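Local coordinates for protein adenylate cyclase (Hippeastrum hybrid cultivar, PDB 6YP4) that shows dominant triphosphatase activity although named a putative adenylyl cyclase, and binds magnesium and a GTP analogue, at residues Q16-A21 and E178-E183; L64-R69 and R112-E117; R137-W142 and I147-E152. All coordinates share one frame; numbering follows the deposited sequence.

Contact 1 (Q16-A21 and E178-E183)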
loop_
_atom_site.group_PDB
_atom_site.type_symbol
_atom_site.label_atom_id
_atom_site.label_comp_id
_atom_site.label_asym_id
_atom_site.label_seq_id
_atom_site.Cartn_x
_atom_site.Cartn_y
_atom_site.Cartn_z
ATOM N N GLN A 16 14.232 -7.496 16.650
ATOM C CA GLN A 16 14.607 -6.213 17.233
ATOM C C GLN A 16 15.691 -5.522 16.413
ATOM O O GLN A 16 15.537 -4.361 16.016
ATOM C CB GLN A 16 15.078 -6.423 18.674
ATOM C CG GLN A 16 15.689 -5.191 19.337
ATOM C CD GLN A 16 14.645 -4.133 19.678
ATOM O OE1 GLN A 16 13.579 -4.439 20.221
ATOM N NE2 GLN A 16 14.951 -2.884 19.365
ATOM N N LEU A 17 16.808 -6.212 16.157
ATOM C CA LEU A 17 17.926 -5.542 15.495
ATOM C C LEU A 17 17.590 -5.190 14.039
ATOM O O LEU A 17 17.984 -4.126 13.548
ATOM C CB LEU A 17 19.189 -6.391 15.596
ATOM C CG LEU A 17 19.802 -6.510 16.996
ATOM C CD1 LEU A 17 20.981 -7.470 17.021
ATOM C CD2 LEU A 17 20.219 -5.173 17.547
ATOM N N LEU A 18 16.821 -6.032 13.335
ATOM C CA LEU A 18 16.394 -5.631 11.986
ATOM C C LEU A 18 15.447 -4.434 12.033
ATOM O O LEU A 18 15.527 -3.529 11.181
ATOM C CB LEU A 18 15.737 -6.804 11.266
ATOM C CG LEU A 18 15.248 -6.557 9.836
ATOM C CD1 LEU A 18 16.318 -5.951 8.984
ATOM C CD2 LEU A 18 14.773 -7.853 9.222
ATOM N N SER A 19 14.542 -4.421 13.018
ATOM C CA SER A 19 13.623 -3.302 13.185
ATOM C C SER A 19 14.388 -1.991 13.347
ATOM O O SER A 19 14.057 -0.980 12.708
ATOM C CB SER A 19 12.707 -3.583 14.383
ATOM O OG SER A 19 11.824 -2.504 14.651
ATOM N N ASP A 20 15.442 -2.007 14.177
ATOM C CA ASP A 20 16.300 -0.838 14.364
ATOM C C ASP A 20 17.029 -0.476 13.084
ATOM O O ASP A 20 17.182 0.709 12.769
ATOM C CB ASP A 20 17.334 -1.094 15.470
ATOM C CG ASP A 20 16.706 -1.263 16.828
ATOM O OD1 ASP A 20 15.613 -0.694 17.051
ATOM O OD2 ASP A 20 17.309 -1.963 17.676
ATOM N N ALA A 21 17.520 -1.485 12.347
ATOM C CA ALA A 21 18.253 -1.209 11.112
ATOM C C ALA A 21 17.381 -0.534 10.060
ATOM O O ALA A 21 17.890 0.260 9.263
ATOM C CB ALA A 21 18.850 -2.497 10.543
ATOM N N GLU A 178 18.881 -10.208 0.767
ATOM C CA GLU A 178 19.848 -11.055 1.459
ATOM C C GLU A 178 21.145 -10.304 1.746
ATOM O O GLU A 178 21.706 -10.418 2.843
ATOM C CB GLU A 178 20.122 -12.322 0.648
ATOM C CG GLU A 178 18.904 -13.233 0.447
ATOM C CD GLU A 178 19.295 -14.662 0.067
ATOM O OE1 GLU A 178 18.949 -15.102 -1.048
ATOM O OE2 GLU A 178 19.920 -15.342 0.906
ATOM N N GLY A 179 21.635 -9.529 0.772
ATOM C CA GLY A 179 22.862 -8.770 0.977
ATOM C C GLY A 179 22.767 -7.775 2.122
ATOM O O GLY A 179 23.739 -7.558 2.844
ATOM N N PHE A 180 21.595 -7.161 2.307
ATOM C CA PHE A 180 21.413 -6.196 3.394
ATOM C C PHE A 180 21.354 -6.900 4.743
ATOM O O PHE A 180 21.913 -6.414 5.732
ATOM C CB PHE A 180 20.141 -5.378 3.140
ATOM C CG PHE A 180 19.726 -4.457 4.273
ATOM C CD1 PHE A 180 20.193 -3.147 4.329
ATOM C CD2 PHE A 180 18.807 -4.878 5.232
ATOM C CE1 PHE A 180 19.779 -2.279 5.349
ATOM C CE2 PHE A 180 18.386 -4.020 6.262
ATOM C CZ PHE A 180 18.873 -2.713 6.314
ATOM N N LEU A 181 20.679 -8.045 4.808
ATOM C CA LEU A 181 20.615 -8.763 6.076
ATOM C C LEU A 181 21.997 -9.261 6.492
ATOM O O LEU A 181 22.339 -9.236 7.680
ATOM C CB LEU A 181 19.614 -9.919 5.990
ATOM C CG LEU A 181 18.124 -9.581 5.913
ATOM C CD1 LEU A 181 17.277 -10.810 6.139
ATOM C CD2 LEU A 181 17.777 -8.533 6.928
ATOM N N LYS A 182 22.817 -9.689 5.527
ATOM C CA LYS A 182 24.175 -10.123 5.856
ATOM C C LYS A 182 24.999 -8.964 6.390
ATOM O O LYS A 182 25.639 -9.074 7.441
ATOM C CB LYS A 182 24.860 -10.740 4.631
ATOM C CG LYS A 182 24.095 -11.894 4.005
ATOM C CD LYS A 182 24.986 -12.798 3.166
ATOM C CE LYS A 182 24.226 -14.043 2.708
ATOM N NZ LYS A 182 23.524 -13.840 1.406
ATOM N N GLU A 183 24.977 -7.836 5.687
ATOM C CA GLU A 183 25.795 -6.699 6.086
ATOM C C GLU A 183 25.375 -6.149 7.448
ATOM O O GLU A 183 26.221 -5.647 8.199
ATOM C CB GLU A 183 25.719 -5.623 5.000
ATOM C CG GLU A 183 26.449 -4.339 5.316
ATOM C CD GLU A 183 25.914 -3.181 4.504
ATOM O OE1 GLU A 183 25.433 -2.203 5.114
ATOM O OE2 GLU A 183 25.965 -3.254 3.255
#
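Leu18 and Leu181 mark the closest approach of two helical segments, with CA atoms 7.9 Å apart. The segment axes of 16-21 and 178-183 stay 11.5 Å apart and run at 109° to each other. At that spacing side chains, not backbones, bridge the gap. No hydrogen bond joins the two segments, and the contact is small and apolar. Leu18 is at its centre. Its CG lies anti to the backbone N (chi1 -179°), and both methyls reach the other helix. CD1 meets Leu181 CD2 at 3.6 Å, while Leu18 CD2 lies 3.8 Å from the same Leu181 methyl. The two leucine side chains cross at about a right angle. Leu18 CD1 also touches Phe180 CE2 at 3.9 Å, approaching the ring at its edge and close to its plane. Ala21 CB adds a looser touch, 4.2 Å from Phe180 CZ. Both helices pack on the antiparallel sheet of the CYTH fold. Leu18 rests on Leu9 and Leu181 on Leu7, both in strand 2-9, and Leu18 also reaches Leu150 of strand 147-155. Ile186, in a loop, touches both leucines, and the Phe180 ring meets Trp142 edge-to-face.

Contact 2 (L64-R69 and R112-E117). With GCP (phosphomethylphosphonic acid guanylate ester), chain B.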
loop_
_atom_site.group_PDB
_atom_site.type_symbol
_atom_site.label_atom_id
_atom_site.label_comp_id
_atom_site.label_asym_id
_atom_site.label_seq_id
_atom_site.Cartn_x
_atom_site.Cartn_y
_atom_site.Cartn_z
ATOM N N LEU A 64 -11.150 -8.425 2.301
ATOM C CA LEU A 64 -11.554 -9.786 1.947
ATOM C C LEU A 64 -10.648 -10.317 0.849
ATOM O O LEU A 64 -10.330 -9.589 -0.093
ATOM C CB LEU A 64 -13.019 -9.814 1.486
ATOM C CG LEU A 64 -13.636 -11.074 0.889
ATOM C CD1 LEU A 64 -13.878 -12.102 2.007
ATOM C CD2 LEU A 64 -14.953 -10.723 0.214
ATOM N N SER A 65 -10.224 -11.582 0.962
ATOM C CA SER A 65 -9.319 -12.109 -0.056
ATOM C C SER A 65 -9.532 -13.595 -0.299
ATOM O O SER A 65 -9.809 -14.363 0.629
ATOM C CB SER A 65 -7.848 -11.883 0.311
ATOM O OG SER A 65 -7.507 -12.500 1.531
ATOM N N LEU A 66 -9.372 -13.996 -1.557
ATOM C CA LEU A 66 -9.289 -15.403 -1.927
ATOM C C LEU A 66 -7.900 -15.648 -2.495
ATOM O O LEU A 66 -7.483 -14.960 -3.428
ATOM C CB LEU A 66 -10.379 -15.777 -2.934
ATOM C CG LEU A 66 -10.357 -17.218 -3.456
ATOM C CD1 LEU A 66 -10.654 -18.196 -2.312
ATOM C CD2 LEU A 66 -11.374 -17.375 -4.557
ATOM N N LYS A 67 -7.164 -16.587 -1.908
ATOM C CA LYS A 67 -5.821 -16.922 -2.373
ATOM C C LYS A 67 -5.770 -18.396 -2.752
ATOM O O LYS A 67 -6.214 -19.251 -1.978
ATOM C CB LYS A 67 -4.778 -16.631 -1.307
ATOM C CG LYS A 67 -4.437 -15.180 -1.141
ATOM C CD LYS A 67 -3.744 -14.985 0.182
ATOM C CE LYS A 67 -2.769 -13.830 0.143
ATOM N NZ LYS A 67 -1.432 -14.298 0.582
ATOM N N SER A 68 -5.206 -18.698 -3.922
ATOM C CA SER A 68 -5.348 -20.016 -4.517
ATOM C C SER A 68 -4.021 -20.534 -5.047
ATOM O O SER A 68 -3.233 -19.784 -5.632
ATOM C CB SER A 68 -6.372 -19.994 -5.650
ATOM O OG SER A 68 -7.641 -19.604 -5.159
ATOM N N ARG A 69 -3.804 -21.839 -4.849
ATOM C CA ARG A 69 -2.667 -22.610 -5.338
ATOM C C ARG A 69 -1.340 -21.890 -5.109
ATOM O O ARG A 69 -0.696 -21.463 -6.078
ATOM C CB ARG A 69 -2.870 -22.932 -6.821
ATOM C CG ARG A 69 -4.012 -23.919 -7.056
ATOM C CD ARG A 69 -4.441 -24.008 -8.507
ATOM N NE ARG A 69 -5.003 -22.749 -8.989
ATOM C CZ ARG A 69 -6.248 -22.346 -8.752
ATOM N NH1 ARG A 69 -7.067 -23.101 -8.030
ATOM N NH2 ARG A 69 -6.676 -21.183 -9.230
ATOM N N ARG A 112 -18.231 -13.886 -5.512
ATOM C CA ARG A 112 -18.607 -14.412 -6.822
ATOM C C ARG A 112 -17.577 -15.420 -7.320
ATOM O O ARG A 112 -17.941 -16.455 -7.888
ATOM C CB ARG A 112 -18.784 -13.259 -7.822
ATOM C CG ARG A 112 -19.650 -13.554 -9.047
ATOM C CD ARG A 112 -20.888 -14.399 -8.701
ATOM N NE ARG A 112 -21.688 -13.806 -7.641
ATOM C CZ ARG A 112 -22.604 -14.481 -6.947
ATOM N NH1 ARG A 112 -23.298 -13.885 -5.982
ATOM N NH2 ARG A 112 -22.827 -15.769 -7.204
ATOM N N ARG A 113 -16.287 -15.158 -7.079
ATOM C CA ARG A 113 -15.250 -16.073 -7.551
ATOM C C ARG A 113 -15.256 -17.376 -6.760
ATOM O O ARG A 113 -15.030 -18.450 -7.327
ATOM C CB ARG A 113 -13.875 -15.408 -7.477
ATOM C CG ARG A 113 -12.767 -16.215 -8.157
ATOM C CD ARG A 113 -11.400 -15.537 -8.054
ATOM N NE ARG A 113 -11.371 -14.217 -8.681
ATOM C CZ ARG A 113 -10.635 -13.907 -9.744
ATOM N NH1 ARG A 113 -9.857 -14.822 -10.306
ATOM N NH2 ARG A 113 -10.672 -12.679 -10.244
ATOM N N VAL A 114 -15.509 -17.300 -5.450
ATOM C CA VAL A 114 -15.653 -18.510 -4.643
ATOM C C VAL A 114 -16.706 -19.422 -5.261
ATOM O O VAL A 114 -16.487 -20.624 -5.446
ATOM C CB VAL A 114 -16.009 -18.149 -3.187
ATOM C CG1 VAL A 114 -16.494 -19.371 -2.437
ATOM C CG2 VAL A 114 -14.811 -17.528 -2.461
ATOM N N VAL A 115 -17.847 -18.844 -5.635
ATOM C CA VAL A 115 -18.948 -19.636 -6.175
ATOM C C VAL A 115 -18.595 -20.181 -7.554
ATOM O O VAL A 115 -18.728 -21.382 -7.815
ATOM C CB VAL A 115 -20.238 -18.797 -6.217
ATOM C CG1 VAL A 115 -21.360 -19.581 -6.884
ATOM C CG2 VAL A 115 -20.634 -18.341 -4.811
ATOM N N ASP A 116 -18.130 -19.306 -8.453
ATOM C CA ASP A 116 -17.959 -19.660 -9.862
ATOM C C ASP A 116 -16.863 -20.692 -10.095
ATOM O O ASP A 116 -16.872 -21.354 -11.138
ATOM C CB ASP A 116 -17.643 -18.413 -10.698
ATOM C CG ASP A 116 -18.758 -17.377 -10.669
ATOM O OD1 ASP A 116 -19.901 -17.726 -10.294
ATOM O OD2 ASP A 116 -18.485 -16.205 -11.025
ATOM N N GLU A 117 -15.915 -20.834 -9.165
ATOM C CA GLU A 117 -14.768 -21.705 -9.361
ATOM C C GLU A 117 -14.718 -22.877 -8.392
ATOM O O GLU A 117 -13.867 -23.757 -8.562
ATOM C CB GLU A 117 -13.464 -20.902 -9.244
ATOM C CG GLU A 117 -13.465 -19.598 -10.033
ATOM C CD GLU A 117 -12.070 -19.015 -10.212
ATOM O OE1 GLU A 117 -11.354 -18.836 -9.201
ATOM O OE2 GLU A 117 -11.688 -18.745 -11.371
HETATM P PG GCP B . 1.707 -12.985 3.756
HETATM O O1G GCP B . 3.116 -13.499 3.750
HETATM O O2G GCP B . 1.307 -12.549 5.149
HETATM O O3G GCP B . 0.775 -14.063 3.262
HETATM C C3B GCP B . 1.629 -11.543 2.639
HETATM P PB GCP B . -0.126 -10.947 2.572
HETATM O O1B GCP B . -1.112 -12.078 2.545
HETATM O O2B GCP B . -0.408 -9.982 3.697
HETATM O O3A GCP B . -0.243 -10.136 1.147
HETATM P PA GCP B . -1.550 -9.180 0.870
HETATM O O1A GCP B . -1.977 -9.433 -0.565
HETATM O O2A GCP B . -2.647 -9.614 1.820
HETATM O "O5'" GCP B . -1.158 -7.563 1.162
HETATM C "C5'" GCP B . 0.209 -7.214 1.333
HETATM C "C4'" GCP B . 1.032 -7.414 -0.010
HETATM O "O4'" GCP B . 0.322 -6.852 -1.280
HETATM C "C3'" GCP B . 2.128 -6.763 0.074
HETATM O "O3'" GCP B . 3.219 -7.561 -0.448
HETATM C "C2'" GCP B . 1.919 -5.318 -0.752
HETATM O "O2'" GCP B . 3.119 -4.925 -1.518
HETATM C "C1'" GCP B . 0.882 -5.406 -1.492
HETATM N N9 GCP B . -0.139 -4.367 -1.067
HETATM C C8 GCP B . -1.129 -4.690 -0.227
HETATM N N7 GCP B . -1.891 -3.602 -0.011
HETATM C C5 GCP B . -1.365 -2.593 -0.725
HETATM C C6 GCP B . -1.742 -1.261 -0.874
HETATM O O6 GCP B . -2.695 -0.845 -0.302
HETATM N N1 GCP B . -1.033 -0.451 -1.660
HETATM C C2 GCP B . 0.059 -0.928 -2.316
HETATM N N2 GCP B . 0.758 0.049 -3.147
HETATM N N3 GCP B . 0.430 -2.229 -2.169
HETATM C C4 GCP B . -0.285 -3.061 -1.374
#
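Leu66 extends its CG anti to the backbone N (chi1 177°), which carries CD2 from strand 61-73 to helix 109-118. There Arg113 CG is likewise anti to its own N (chi1 -171°). The extended first part of the chain lays CG and CD beside the leucine, and the bend at chi3 turns the guanidinium away toward Asp82. Leu66 CD2 lies 4.0 Å from Arg113 CD. The same methyl is 4.0 Å from Val114 CG2. The methyl thus sits against two arginine methylenes and a valine methyl. No hydrogen bond crosses between the segments, whose nearest CA atoms, those of Leu66 and Val114, are 7.6 Å apart. Leu66 also packs on Ile110, one turn earlier in the helix. The polar end of Arg113 turns to the sheet, where NH2 makes a salt bridge with Asp82 OD2 of strand 76-86. That strand also pairs with the leucine strand, through backbone bonds between Leu66 and Asp82. The sheet here is part of the CYTH fold, in which antiparallel strands curl into a tunnel for the triphosphate. Leu66 faces the helix outside this wall, its side chain about 8 Å from a bound magnesium ion. Its neighbour Lys67 faces the tunnel, and the chain runs out to a bend at chi4 before NZ. Lys67 NZ donates a hydrogen bond to O1B of the bound GTP analogue at 3.0 Å. Arg52, Arg54, Arg137 and Lys195 also bond this ligand, as does Lys28 of the second subunit. Such a gathering of positive groups suits a polyphosphate.

Contact 3 (R137-W142 and I147-E152). With GCP (phosphomethylphosphonic acid guanylate ester), chain B; GCP (phosphomethylphosphonic acid guanylate ester), chain C.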
loop_
_atom_site.group_PDB
_atom_site.type_symbol
_atom_site.label_atom_id
_atom_site.label_comp_id
_atom_site.label_asym_id
_atom_site.label_seq_id
_atom_site.Cartn_x
_atom_site.Cartn_y
_atom_site.Cartn_z
ATOM N N ARG A 137 2.375 -5.696 11.783
ATOM C CA ARG A 137 3.111 -5.489 10.543
ATOM C C ARG A 137 3.653 -4.071 10.515
ATOM O O ARG A 137 2.878 -3.109 10.578
ATOM C CB ARG A 137 2.228 -5.749 9.315
ATOM C CG ARG A 137 2.819 -5.225 7.996
ATOM C CD ARG A 137 2.110 -5.856 6.811
ATOM N NE ARG A 137 2.236 -7.320 6.795
ATOM C CZ ARG A 137 1.541 -8.120 5.984
ATOM N NH1 ARG A 137 0.663 -7.611 5.130
ATOM N NH2 ARG A 137 1.710 -9.433 6.024
ATOM N N ALA A 138 4.975 -3.956 10.404
ATOM C CA ALA A 138 5.686 -2.699 10.244
ATOM C C ALA A 138 6.123 -2.589 8.790
ATOM O O ALA A 138 6.718 -3.530 8.253
ATOM C CB ALA A 138 6.894 -2.644 11.194
ATOM N N VAL A 139 5.798 -1.464 8.146
ATOM C CA VAL A 139 5.996 -1.282 6.709
ATOM C C VAL A 139 7.089 -0.251 6.488
ATOM O O VAL A 139 7.121 0.785 7.161
ATOM C CB VAL A 139 4.703 -0.832 5.996
ATOM C CG1 VAL A 139 4.883 -0.823 4.469
ATOM C CG2 VAL A 139 3.537 -1.704 6.405
ATOM N N TYR A 140 7.956 -0.518 5.504
ATOM C CA TYR A 140 9.115 0.309 5.193
ATOM C C TYR A 140 9.184 0.532 3.690
ATOM O O TYR A 140 8.973 -0.402 2.910
ATOM C CB TYR A 140 10.427 -0.364 5.684
ATOM C CG TYR A 140 10.389 -0.709 7.153
ATOM C CD1 TYR A 140 9.861 -1.917 7.601
ATOM C CD2 TYR A 140 10.831 0.208 8.101
ATOM C CE1 TYR A 140 9.802 -2.207 8.951
ATOM C CE2 TYR A 140 10.766 -0.061 9.444
ATOM C CZ TYR A 140 10.271 -1.278 9.864
ATOM O OH TYR A 140 10.202 -1.524 11.206
ATOM N N ARG A 141 9.490 1.769 3.282
ATOM C CA ARG A 141 9.862 2.069 1.899
ATOM C C ARG A 141 11.387 2.134 1.823
ATOM O O ARG A 141 12.007 3.038 2.398
ATOM C CB ARG A 141 9.229 3.374 1.420
ATOM C CG ARG A 141 9.653 3.736 0.017
ATOM C CD ARG A 141 8.856 4.933 -0.555
ATOM N NE ARG A 141 7.420 4.682 -0.629
ATOM C CZ ARG A 141 6.531 5.229 0.195
ATOM N NH1 ARG A 141 6.941 6.058 1.141
ATOM N NH2 ARG A 141 5.240 4.956 0.078
ATOM N N TRP A 142 11.992 1.177 1.107
ATOM C CA TRP A 142 13.431 0.940 1.082
ATOM C C TRP A 142 14.023 1.435 -0.250
ATOM O O TRP A 142 13.405 2.263 -0.943
ATOM C CB TRP A 142 13.674 -0.555 1.350
ATOM C CG TRP A 142 15.093 -0.877 1.647
ATOM C CD1 TRP A 142 15.943 -0.153 2.422
ATOM C CD2 TRP A 142 15.852 -1.984 1.140
ATOM N NE1 TRP A 142 17.180 -0.746 2.444
ATOM C CE2 TRP A 142 17.151 -1.870 1.662
ATOM C CE3 TRP A 142 15.554 -3.064 0.302
ATOM C CZ2 TRP A 142 18.158 -2.800 1.381
ATOM C CZ3 TRP A 142 16.563 -3.983 0.015
ATOM C CH2 TRP A 142 17.844 -3.842 0.555
ATOM N N ILE A 147 9.009 -1.925 -1.007
ATOM C CA ILE A 147 8.239 -1.926 0.231
ATOM C C ILE A 147 8.581 -3.204 0.983
ATOM O O ILE A 147 8.348 -4.306 0.472
ATOM C CB ILE A 147 6.728 -1.843 -0.043
ATOM C CG1 ILE A 147 6.363 -0.524 -0.759
ATOM C CG2 ILE A 147 5.937 -2.077 1.226
ATOM C CD1 ILE A 147 6.526 0.682 0.122
ATOM N N LEU A 148 9.127 -3.057 2.186
ATOM C CA LEU A 148 9.420 -4.187 3.071
ATOM C C LEU A 148 8.376 -4.272 4.172
ATOM O O LEU A 148 7.991 -3.252 4.755
ATOM C CB LEU A 148 10.802 -4.042 3.704
ATOM C CG LEU A 148 12.021 -3.824 2.802
ATOM C CD1 LEU A 148 13.244 -3.573 3.661
ATOM C CD2 LEU A 148 12.260 -4.982 1.837
ATOM N N GLU A 149 7.923 -5.497 4.465
ATOM C CA GLU A 149 6.939 -5.748 5.512
ATOM C C GLU A 149 7.554 -6.695 6.526
ATOM O O GLU A 149 7.885 -7.836 6.181
ATOM C CB GLU A 149 5.655 -6.353 4.945
ATOM C CG GLU A 149 4.770 -5.366 4.205
ATOM C CD GLU A 149 4.053 -6.018 3.047
ATOM O OE1 GLU A 149 4.731 -6.340 2.054
ATOM O OE2 GLU A 149 2.825 -6.230 3.134
ATOM N N LEU A 150 7.726 -6.217 7.758
ATOM C CA LEU A 150 8.324 -6.980 8.848
ATOM C C LEU A 150 7.199 -7.388 9.790
ATOM O O LEU A 150 6.533 -6.527 10.378
ATOM C CB LEU A 150 9.373 -6.130 9.563
ATOM C CG LEU A 150 10.196 -6.746 10.692
ATOM C CD1 LEU A 150 11.138 -7.819 10.142
ATOM C CD2 LEU A 150 10.980 -5.677 11.443
ATOM N N ASP A 151 6.979 -8.692 9.931
ATOM C CA ASP A 151 5.801 -9.216 10.601
ATOM C C ASP A 151 6.172 -9.870 11.926
ATOM O O ASP A 151 7.205 -10.534 12.040
ATOM C CB ASP A 151 5.079 -10.248 9.722
ATOM C CG ASP A 151 4.319 -9.621 8.562
ATOM O OD1 ASP A 151 3.829 -8.456 8.679
ATOM O OD2 ASP A 151 4.175 -10.329 7.540
ATOM N N GLU A 152 5.316 -9.688 12.918
ATOM C CA GLU A 152 5.390 -10.403 14.182
ATOM C C GLU A 152 4.054 -11.113 14.329
ATOM O O GLU A 152 3.033 -10.474 14.607
ATOM C CB GLU A 152 5.672 -9.454 15.346
ATOM C CG GLU A 152 5.768 -10.136 16.712
ATOM C CD GLU A 152 6.135 -9.169 17.822
ATOM O OE1 GLU A 152 6.433 -7.993 17.517
ATOM O OE2 GLU A 152 6.121 -9.588 19.000
HETATM P PG GCP B . 1.707 -12.985 3.756
HETATM O O1G GCP B . 3.116 -13.499 3.750
HETATM O O2G GCP B . 1.307 -12.549 5.149
HETATM O O3G GCP B . 0.775 -14.063 3.262
HETATM C C3B GCP B . 1.629 -11.543 2.639
HETATM P PB GCP B . -0.126 -10.947 2.572
HETATM O O1B GCP B . -1.112 -12.078 2.545
HETATM O O2B GCP B . -0.408 -9.982 3.697
HETATM O O3A GCP B . -0.243 -10.136 1.147
HETATM P PA GCP B . -1.550 -9.180 0.870
HETATM O O1A GCP B . -1.977 -9.433 -0.565
HETATM O O2A GCP B . -2.647 -9.614 1.820
HETATM O "O5'" GCP B . -1.158 -7.563 1.162
HETATM C "C5'" GCP B . 0.209 -7.214 1.333
HETATM C "C4'" GCP B . 1.032 -7.414 -0.010
HETATM O "O4'" GCP B . 0.322 -6.852 -1.280
HETATM C "C3'" GCP B . 2.128 -6.763 0.074
HETATM O "O3'" GCP B . 3.219 -7.561 -0.448
HETATM C "C2'" GCP B . 1.919 -5.318 -0.752
HETATM O "O2'" GCP B . 3.119 -4.925 -1.518
HETATM C "C1'" GCP B . 0.882 -5.406 -1.492
HETATM N N9 GCP B . -0.139 -4.367 -1.067
HETATM C C8 GCP B . -1.129 -4.690 -0.227
HETATM N N7 GCP B . -1.891 -3.602 -0.011
HETATM C C5 GCP B . -1.365 -2.593 -0.725
HETATM C C6 GCP B . -1.742 -1.261 -0.874
HETATM O O6 GCP B . -2.695 -0.845 -0.302
HETATM N N1 GCP B . -1.033 -0.451 -1.660
HETATM C C2 GCP B . 0.059 -0.928 -2.316
HETATM N N2 GCP B . 0.758 0.049 -3.147
HETATM N N3 GCP B . 0.430 -2.229 -2.169
HETATM C C4 GCP B . -0.285 -3.061 -1.374
HETATM P PG GCP C . 1.399 11.607 -6.997
HETATM O O1G GCP C . 1.428 11.483 -8.491
HETATM O O2G GCP C . 0.008 11.965 -6.521
HETATM O O3G GCP C . 2.386 12.661 -6.558
HETATM C C3B GCP C . 1.869 9.991 -6.288
HETATM P PB GCP C . 1.917 10.152 -4.441
HETATM O O1B GCP C . 2.504 11.461 -3.997
HETATM O O2B GCP C . 0.551 9.918 -3.846
HETATM O O3A GCP C . 2.918 8.949 -3.939
HETATM P PA GCP C . 2.963 8.553 -2.344
HETATM O O1A GCP C . 4.425 8.347 -1.989
HETATM O O2A GCP C . 2.401 9.723 -1.564
HETATM O "O5'" GCP C . 2.020 7.181 -2.062
HETATM C "C5'" GCP C . 1.557 6.430 -3.176
HETATM C "C4'" GCP C . 2.759 5.732 -3.945
HETATM O "O4'" GCP C . 3.789 5.028 -3.009
HETATM C "C3'" GCP C . 2.293 4.801 -4.686
HETATM O "O3'" GCP C . 2.943 4.828 -5.981
HETATM C "C2'" GCP C . 2.512 3.352 -3.871
HETATM O "O2'" GCP C . 2.909 2.251 -4.771
HETATM C "C1'" GCP C . 3.351 3.528 -2.924
HETATM N N9 GCP C . 2.687 3.236 -1.591
HETATM C C8 GCP C . 2.169 4.229 -0.858
HETATM N N7 GCP C . 1.645 3.711 0.268
HETATM C C5 GCP C . 1.839 2.383 0.231
HETATM C C6 GCP C . 1.505 1.366 1.122
HETATM O O6 GCP C . 0.940 1.624 2.133
HETATM N N1 GCP C . 1.820 0.102 0.839
HETATM C C2 GCP C . 2.467 -0.193 -0.320
HETATM N N2 GCP C . 2.760 -1.610 -0.523
HETATM N N3 GCP C . 2.793 0.800 -1.193
HETATM C C4 GCP C . 2.478 2.088 -0.915
#
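Arg137 pairs with Asp151, and Arg141 with Ile147, at the two ends of an antiparallel register with segment axes 4.6 Å apart. Ala138 with Leu150 and Tyr140 with Leu148 are the hydrogen-bonded pairs, each closed by two backbone bonds. Arg137, Val139, Glu149 and Asp151 point to one face. Arg137 grips Asp151 side-on, with the two flat groups nearly coplanar. Arg137 NE reaches the syn lone pair of Asp151 OD1 at 2.7 Å, nearly straight (172°), and Arg137 NH2 meets Asp151 OD2 at 3.0 Å. Asn135 and Lys195 hold the same carboxylate. In one of its two conformers, Glu149 OE2 lies over the guanidinium face, 3.3 Å from Arg137 NH1. The planes are 77° apart, and charge alone attracts, since no N-H points at it. Arg137 NH1 and NH2 also bond O2B of the GTP analogue, NH1 at 3.0 Å. On the other face, Tyr140 CE1 packs on Leu150 CB at 4.0 Å. Beyond the strand end, Leu148 CD1 touches Trp142 CB at 3.8 Å. Arg141 makes a salt bridge with Glu83 of the second subunit. Asp151 therefore acts as a second-shell group. It fixes the rotation of the Arg137 guanidinium and leaves NH1 and NH2 turned to the ligand.

Contacts 1 and 3 touch through apolar side chains on the same side of the chain's centre. The helix pair of contact 1 thus lies against the apolar face of the hairpin in contact 3. Contact 2 is on the opposite side, its centre 36 Å from that of contact 1. The strand of contact 2 and both strands of contact 3 belong to one sheet. These two contacts do not touch each other (nearest atoms about 8 Å apart), but both touch the same GTP analogue. Both are buried, whereas contact 1 is partly buried and away from the ligand. Contact 1 is purely apolar across its segments. Contact 2 is apolar outside the tunnel wall, with a lysine inside it. Contact 3 combines backbone pairing with salt bridges.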